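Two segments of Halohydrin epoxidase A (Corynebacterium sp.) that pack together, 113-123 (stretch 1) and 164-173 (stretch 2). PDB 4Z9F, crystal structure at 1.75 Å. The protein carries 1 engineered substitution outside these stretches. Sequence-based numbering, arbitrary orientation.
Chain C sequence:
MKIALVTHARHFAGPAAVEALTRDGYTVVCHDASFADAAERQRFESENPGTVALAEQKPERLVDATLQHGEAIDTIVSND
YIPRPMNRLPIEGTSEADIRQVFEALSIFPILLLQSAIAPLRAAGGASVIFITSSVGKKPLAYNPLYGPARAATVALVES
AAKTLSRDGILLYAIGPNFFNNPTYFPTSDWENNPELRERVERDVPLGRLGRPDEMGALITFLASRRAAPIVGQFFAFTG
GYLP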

ATOM      1  N   LEU C 113       0.130 -24.178  11.657  1.00 24.41           N
ATOM      2  CA  LEU C 113      -0.075 -25.043  10.500  1.00 19.38           C
ATOM      3  C   LEU C 113       1.065 -24.894   9.501  1.00 24.14           C
ATOM      4  O   LEU C 113       1.667 -25.887   9.079  1.00 23.77           O
ATOM      5  CB  LEU C 113      -1.409 -24.725   9.830  1.00 22.24           C
ATOM      6  CG  LEU C 113      -1.659 -25.373   8.463  1.00 19.17           C
ATOM      7  CD1 LEU C 113      -1.676 -26.889   8.596  1.00 21.32           C
ATOM      8  CD2 LEU C 113      -2.979 -24.901   7.890  1.00 22.32           C
ATOM      9  N   LEU C 114       1.376 -23.653   9.109  1.00 21.86           N
ATOM     10  CA  LEU C 114       2.479 -23.427   8.173  1.00 22.91           C
ATOM     11  C   LEU C 114       3.799 -23.973   8.717  1.00 21.05           C
ATOM     12  O   LEU C 114       4.568 -24.591   7.972  1.00 20.22           O
ATOM     13  CB  LEU C 114       2.606 -21.931   7.854  1.00 20.75           C
ATOM     14  CG  LEU C 114       3.776 -21.513   6.959  1.00 23.17           C
ATOM     15  CD1 LEU C 114       3.649 -22.099   5.557  1.00 17.08           C
ATOM     16  CD2 LEU C 114       3.916 -19.992   6.907  1.00 20.32           C
ATOM     17  N   GLN C 115       4.079 -23.750  10.009  1.00 20.41           N
ATOM     18  CA  GLN C 115       5.331 -24.227  10.600  1.00 23.16           C
ATOM     19  C   GLN C 115       5.469 -25.729  10.420  1.00 22.86           C
ATOM     20  O   GLN C 115       6.524 -26.224  10.006  1.00 24.06           O
ATOM     21  CB  GLN C 115       5.399 -23.857  12.091  1.00 21.64           C
ATOM     22  CG  GLN C 115       6.639 -24.381  12.826  1.00 23.13           C
ATOM     23  CD  GLN C 115       6.662 -24.057  14.325  1.00 23.87           C
ATOM     24  OE1 GLN C 115       5.721 -24.369  15.057  1.00 23.99           O
ATOM     25  NE2 GLN C 115       7.761 -23.443  14.788  1.00 22.59           N
ATOM     26  N   SER C 116       4.397 -26.469  10.728  1.00 22.98           N
ATOM     27  CA  SER C 116       4.396 -27.925  10.604  1.00 22.50           C
ATOM     28  C   SER C 116       4.511 -28.384   9.157  1.00 22.83           C
ATOM     29  O   SER C 116       4.928 -29.515   8.913  1.00 26.14           O
ATOM     30  CB  SER C 116       3.110 -28.501  11.217  1.00 21.39           C
ATOM     31  OG  SER C 116       1.993 -28.281  10.364  1.00 23.58           O
ATOM     32  N   ALA C 117       4.164 -27.534   8.195  1.00 24.33           N
ATOM     33  CA  ALA C 117       4.113 -27.950   6.797  1.00 18.77           C
ATOM     34  C   ALA C 117       5.437 -27.772   6.057  1.00 20.18           C
ATOM     35  O   ALA C 117       5.647 -28.433   5.033  1.00 23.78           O
ATOM     36  CB  ALA C 117       3.016 -27.165   6.063  1.00 24.89           C
ATOM     37  N   ILE C 118       6.332 -26.913   6.553  1.00 18.38           N
ATOM     38  CA  ILE C 118       7.510 -26.522   5.771  1.00 19.28           C
ATOM     39  C   ILE C 118       8.390 -27.734   5.480  1.00 23.04           C
ATOM     40  O   ILE C 118       8.761 -27.994   4.328  1.00 22.59           O
ATOM     41  CB  ILE C 118       8.297 -25.410   6.493  1.00 23.17           C
ATOM     42  CG1 ILE C 118       7.485 -24.108   6.538  1.00 26.01           C
ATOM     43  CG2 ILE C 118       9.644 -25.158   5.816  1.00 21.28           C
ATOM     44  CD1 ILE C 118       8.119 -23.011   7.403  1.00 22.26           C
ATOM     45  N   ALA C 119       8.725 -28.502   6.511  1.00 21.88           N
ATOM     46  CA  ALA C 119       9.665 -29.603   6.293  1.00 24.76           C
ATOM     47  C   ALA C 119       9.114 -30.632   5.316  1.00 23.74           C
ATOM     48  O   ALA C 119       9.800 -30.926   4.321  1.00 21.68           O
ATOM     49  CB  ALA C 119      10.063 -30.230   7.635  1.00 24.99           C
ATOM     50  N   PRO C 120       7.901 -31.184   5.494  1.00 20.83           N
ATOM     51  CA  PRO C 120       7.422 -32.174   4.520  1.00 19.81           C
ATOM     52  C   PRO C 120       7.183 -31.586   3.148  1.00 21.37           C
ATOM     53  O   PRO C 120       7.411 -32.274   2.146  1.00 22.82           O
ATOM     54  CB  PRO C 120       6.119 -32.701   5.144  1.00 23.53           C
ATOM     55  CG  PRO C 120       5.696 -31.654   6.106  1.00 27.49           C
ATOM     56  CD  PRO C 120       6.973 -31.058   6.635  1.00 23.54           C
ATOM     57  N   LEU C 121       6.729 -30.337   3.067  1.00 23.45           N
ATOM     58  CA  LEU C 121       6.525 -29.719   1.758  1.00 22.02           C
ATOM     59  C   LEU C 121       7.852 -29.486   1.036  1.00 21.57           C
ATOM     60  O   LEU C 121       7.938 -29.650  -0.186  1.00 23.52           O
ATOM     61  CB  LEU C 121       5.755 -28.407   1.925  1.00 21.91           C
ATOM     62  CG  LEU C 121       4.248 -28.447   1.659  1.00 25.93           C
ATOM     63  CD1 LEU C 121       3.576 -29.550   2.417  1.00 22.08           C
ATOM     64  CD2 LEU C 121       3.616 -27.106   2.005  1.00 18.95           C
ATOM     65  N   ARG C 122       8.900 -29.097   1.767  1.00 22.89           N
ATOM     66  CA  ARG C 122      10.205 -28.947   1.127  1.00 24.34           C
ATOM     67  C   ARG C 122      10.713 -30.286   0.609  1.00 26.16           C
ATOM     68  O   ARG C 122      11.186 -30.385  -0.528  1.00 24.91           O
ATOM     69  CB  ARG C 122      11.222 -28.333   2.093  1.00 25.26           C
ATOM     70  CG  ARG C 122      12.647 -28.353   1.513  1.00 25.54           C
ATOM     71  CD  ARG C 122      13.501 -27.224   2.043  1.00 36.75           C
ATOM     72  NE  ARG C 122      13.471 -27.206   3.494  1.00 37.08           N
ATOM     73  CZ  ARG C 122      13.095 -26.174   4.238  1.00 32.05           C
ATOM     74  NH1 ARG C 122      13.099 -26.299   5.552  1.00 31.01           N
ATOM     75  NH2 ARG C 122      12.723 -25.026   3.684  1.00 36.27           N
ATOM     76  N   ALA C 123      10.614 -31.332   1.436  1.00 24.59           N
ATOM     77  CA  ALA C 123      11.104 -32.651   1.032  1.00 24.99           C
ATOM     78  C   ALA C 123      10.394 -33.153  -0.222  1.00 27.17           C
ATOM     79  O   ALA C 123      11.010 -33.801  -1.077  1.00 27.31           O
ATOM     80  CB  ALA C 123      10.939 -33.649   2.180  1.00 26.58           C
ATOM     81  N   THR C 164      11.552 -16.505   1.683  1.00 17.92           N
ATOM     82  CA  THR C 164      12.424 -17.667   1.852  1.00 18.65           C
ATOM     83  C   THR C 164      11.825 -18.954   1.281  1.00 21.96           C
ATOM     84  O   THR C 164      12.539 -19.736   0.637  1.00 24.30           O
ATOM     85  CB  THR C 164      12.767 -17.855   3.339  1.00 22.70           C
ATOM     86  OG1 THR C 164      11.576 -17.844   4.136  1.00 22.67           O
ATOM     87  CG2 THR C 164      13.672 -16.731   3.820  1.00 23.24           C
ATOM     88  N   LEU C 165      10.525 -19.192   1.474  1.00 18.49           N
ATOM     89  CA  LEU C 165       9.942 -20.465   1.071  1.00 20.53           C
ATOM     90  C   LEU C 165       9.832 -20.610  -0.449  1.00 17.39           C
ATOM     91  O   LEU C 165       9.842 -21.740  -0.957  1.00 20.59           O
ATOM     92  CB  LEU C 165       8.573 -20.641   1.742  1.00 17.33           C
ATOM     93  CG  LEU C 165       8.594 -20.694   3.269  1.00 19.78           C
ATOM     94  CD1 LEU C 165       7.188 -20.774   3.881  1.00 23.01           C
ATOM     95  CD2 LEU C 165       9.428 -21.875   3.725  1.00 20.02           C
ATOM     96  N   SER C 166       9.748 -19.501  -1.201  1.00 20.18           N
ATOM     97  CA  SER C 166       9.596 -19.613  -2.654  1.00 16.60           C
ATOM     98  C   SER C 166      10.776 -20.335  -3.304  1.00 24.14           C
ATOM     99  O   SER C 166      10.614 -20.980  -4.352  1.00 17.86           O
ATOM    100  CB  SER C 166       9.426 -18.229  -3.293  1.00 25.39           C
ATOM    101  OG  SER C 166       8.371 -17.504  -2.670  1.00 18.98           O
ATOM    102  N   ARG C 167      11.968 -20.234  -2.707  1.00 18.53           N
ATOM    103  CA  ARG C 167      13.119 -20.911  -3.293  1.00 22.17           C
ATOM    104  C   ARG C 167      12.984 -22.424  -3.172  1.00 21.95           C
ATOM    105  O   ARG C 167      13.508 -23.162  -4.015  1.00 26.14           O
ATOM    106  CB  ARG C 167      14.414 -20.427  -2.634  1.00 23.89           C
ATOM    107  CG  ARG C 167      15.664 -20.747  -3.466  1.00 27.00           C
ATOM    108  CD  ARG C 167      15.637 -20.071  -4.842  1.00 30.79           C
ATOM    109  NE  ARG C 167      15.639 -18.611  -4.752  1.00 32.56           N
ATOM    110  CZ  ARG C 167      16.733 -17.853  -4.676  1.00 33.95           C
ATOM    111  NH1 ARG C 167      17.939 -18.411  -4.679  1.00 37.39           N
ATOM    112  NH2 ARG C 167      16.623 -16.533  -4.589  1.00 30.23           N
ATOM    113  N   ASP C 168      12.289 -22.896  -2.137  1.00 22.74           N
ATOM    114  CA  ASP C 168      11.963 -24.312  -1.987  1.00 23.45           C
ATOM    115  C   ASP C 168      10.829 -24.756  -2.901  1.00 25.60           C
ATOM    116  O   ASP C 168      10.431 -25.926  -2.845  1.00 23.24           O
ATOM    117  CB  ASP C 168      11.566 -24.614  -0.536  1.00 24.75           C
ATOM    118  CG  ASP C 168      12.676 -24.326   0.456  1.00 34.55           C
ATOM    119  OD1 ASP C 168      13.842 -24.660   0.161  1.00 31.97           O
ATOM    120  OD2 ASP C 168      12.377 -23.773   1.543  1.00 36.61           O
ATOM    121  N   GLY C 169      10.282 -23.861  -3.722  1.00 22.30           N
ATOM    122  CA  GLY C 169       9.092 -24.199  -4.477  1.00 22.25           C
ATOM    123  C   GLY C 169       7.822 -24.260  -3.654  1.00 18.55           C
ATOM    124  O   GLY C 169       6.829 -24.837  -4.110  1.00 20.51           O
ATOM    125  N   ILE C 170       7.831 -23.710  -2.443  1.00 20.14           N
ATOM    126  CA  ILE C 170       6.655 -23.667  -1.578  1.00 18.37           C
ATOM    127  C   ILE C 170       6.076 -22.268  -1.761  1.00 17.93           C
ATOM    128  O   ILE C 170       6.638 -21.300  -1.250  1.00 18.66           O
ATOM    129  CB  ILE C 170       7.015 -23.937  -0.112  1.00 19.08           C
ATOM    130  CG1 ILE C 170       7.671 -25.318   0.052  1.00 20.21           C
ATOM    131  CG2 ILE C 170       5.792 -23.820   0.763  1.00 19.22           C
ATOM    132  CD1 ILE C 170       8.367 -25.512   1.407  1.00 19.84           C
ATOM    133  N   LEU C 171       4.973 -22.149  -2.513  1.00 19.12           N
ATOM    134  CA  LEU C 171       4.490 -20.855  -3.002  1.00 16.41           C
ATOM    135  C   LEU C 171       3.300 -20.387  -2.170  1.00 18.82           C
ATOM    136  O   LEU C 171       2.259 -21.056  -2.141  1.00 20.25           O
ATOM    137  CB  LEU C 171       4.106 -20.955  -4.481  1.00 16.64           C
ATOM    138  CG  LEU C 171       5.163 -21.605  -5.372  1.00 21.89           C
ATOM    139  CD1 LEU C 171       4.677 -21.655  -6.790  1.00 18.53           C
ATOM    140  CD2 LEU C 171       6.469 -20.833  -5.291  1.00 18.44           C
ATOM    141  N   LEU C 172       3.457 -19.243  -1.493  1.00 20.78           N
ATOM    142  CA  LEU C 172       2.465 -18.729  -0.559  1.00 17.87           C
ATOM    143  C   LEU C 172       1.672 -17.595  -1.203  1.00 17.69           C
ATOM    144  O   LEU C 172       2.221 -16.810  -1.988  1.00 16.02           O
ATOM    145  CB  LEU C 172       3.129 -18.235   0.734  1.00 17.14           C
ATOM    146  CG  LEU C 172       3.321 -19.263   1.860  1.00 24.40           C
ATOM    147  CD1 LEU C 172       4.156 -20.485   1.451  1.00 22.36           C
ATOM    148  CD2 LEU C 172       3.899 -18.603   3.110  1.00 22.20           C
ATOM    149  N   TYR C 173       0.376 -17.523  -0.876  1.00 16.84           N
ATOM    150  CA  TYR C 173      -0.500 -16.463  -1.374  1.00 19.01           C
ATOM    151  C   TYR C 173      -1.534 -16.142  -0.306  1.00 20.23           C
ATOM    152  O   TYR C 173      -1.864 -16.979   0.536  1.00 19.41           O
ATOM    153  CB  TYR C 173      -1.253 -16.840  -2.658  1.00 16.40           C
ATOM    154  CG  TYR C 173      -0.441 -17.488  -3.755  1.00 20.43           C
ATOM    155  CD1 TYR C 173       0.070 -16.729  -4.807  1.00 19.09           C
ATOM    156  CD2 TYR C 173      -0.195 -18.858  -3.748  1.00 20.20           C
ATOM    157  CE1 TYR C 173       0.811 -17.311  -5.812  1.00 19.64           C
ATOM    158  CE2 TYR C 173       0.536 -19.453  -4.752  1.00 20.11           C
ATOM    159  CZ  TYR C 173       1.044 -18.675  -5.778  1.00 22.18           C
ATOM    160  OH  TYR C 173       1.771 -19.260  -6.789  1.00 25.73           O
TER
HETATM  161  O   HOH W   1      12.006 -28.198  -2.096  1.00 32.60           O

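Stretch 1 is the later part of a helix, 113-123. Stretch 2 comes out of a helix, passes through a short 3-10 segment at 166-168, turns at G169 and becomes a strand at 170-173. The helix runs across the strand obliquely, with 136° between their N-to-C directions and a closest axis approach of 9.9 Å. The two backbones converge toward the end of the helix. The CA atoms of L114 and L172 are 9.9 Å apart, those of L121 and I170 6.9 Å, and those of R122 and D168 5.9 Å. The gap is therefore a wedge, filled by leucine pairs at its wide end and closed by a charged pair at its narrow end.

The main bump is I170. Its CB points toward the helix, and its side chain (chi1 m, chi2 t) carries CD1 up against the last turns. There CD1 sits 3.6 Å from R122 N, 3.9 Å from I118 O and 3.9 Å from L121 CB. The hollow is thus lined partly by backbone. R122 N and I118 O are already bonded to each other at 2.8 Å, so the methyl lies against a backbone pair whose hydrogen bond is made. I170 gives up more area to this contact than any other residue, 73 Å².

At the wide end, L114 reaches out with both methyls. Its CD2 meets L172 CD2 at 4.0 Å, and its CD1 meets L165 CD1 at 4.1 Å. L114 thus fits between a strand residue and a helix residue of stretch 2. L165 starts sideways, but its end comes nearer and spans two side chains of the helix. Its CD2 lies 3.9 Å from I118 CG2. These contacts are apolar and buried, and they rest on close fit and the exclusion of water.

The narrow end is polar. The CB of R122 leaves sideways, but the guanidinium comes back to D168, whose CB points toward the helix. R122 NH2 donates to D168 OD2 at 2.5 Å in a salt bridge. The distance is very short, though the N-H...O angle of 139° is bent. The carboxylate oxygen lies at the edge of the guanidinium, near its plane, where the N-H groups point. Water 1 adds a second link, donating to R122 O at 2.8 Å and to D168 O at 2.9 Å.

G169 makes the turn between D168 and I170. Its positive phi of 73° favours glycine.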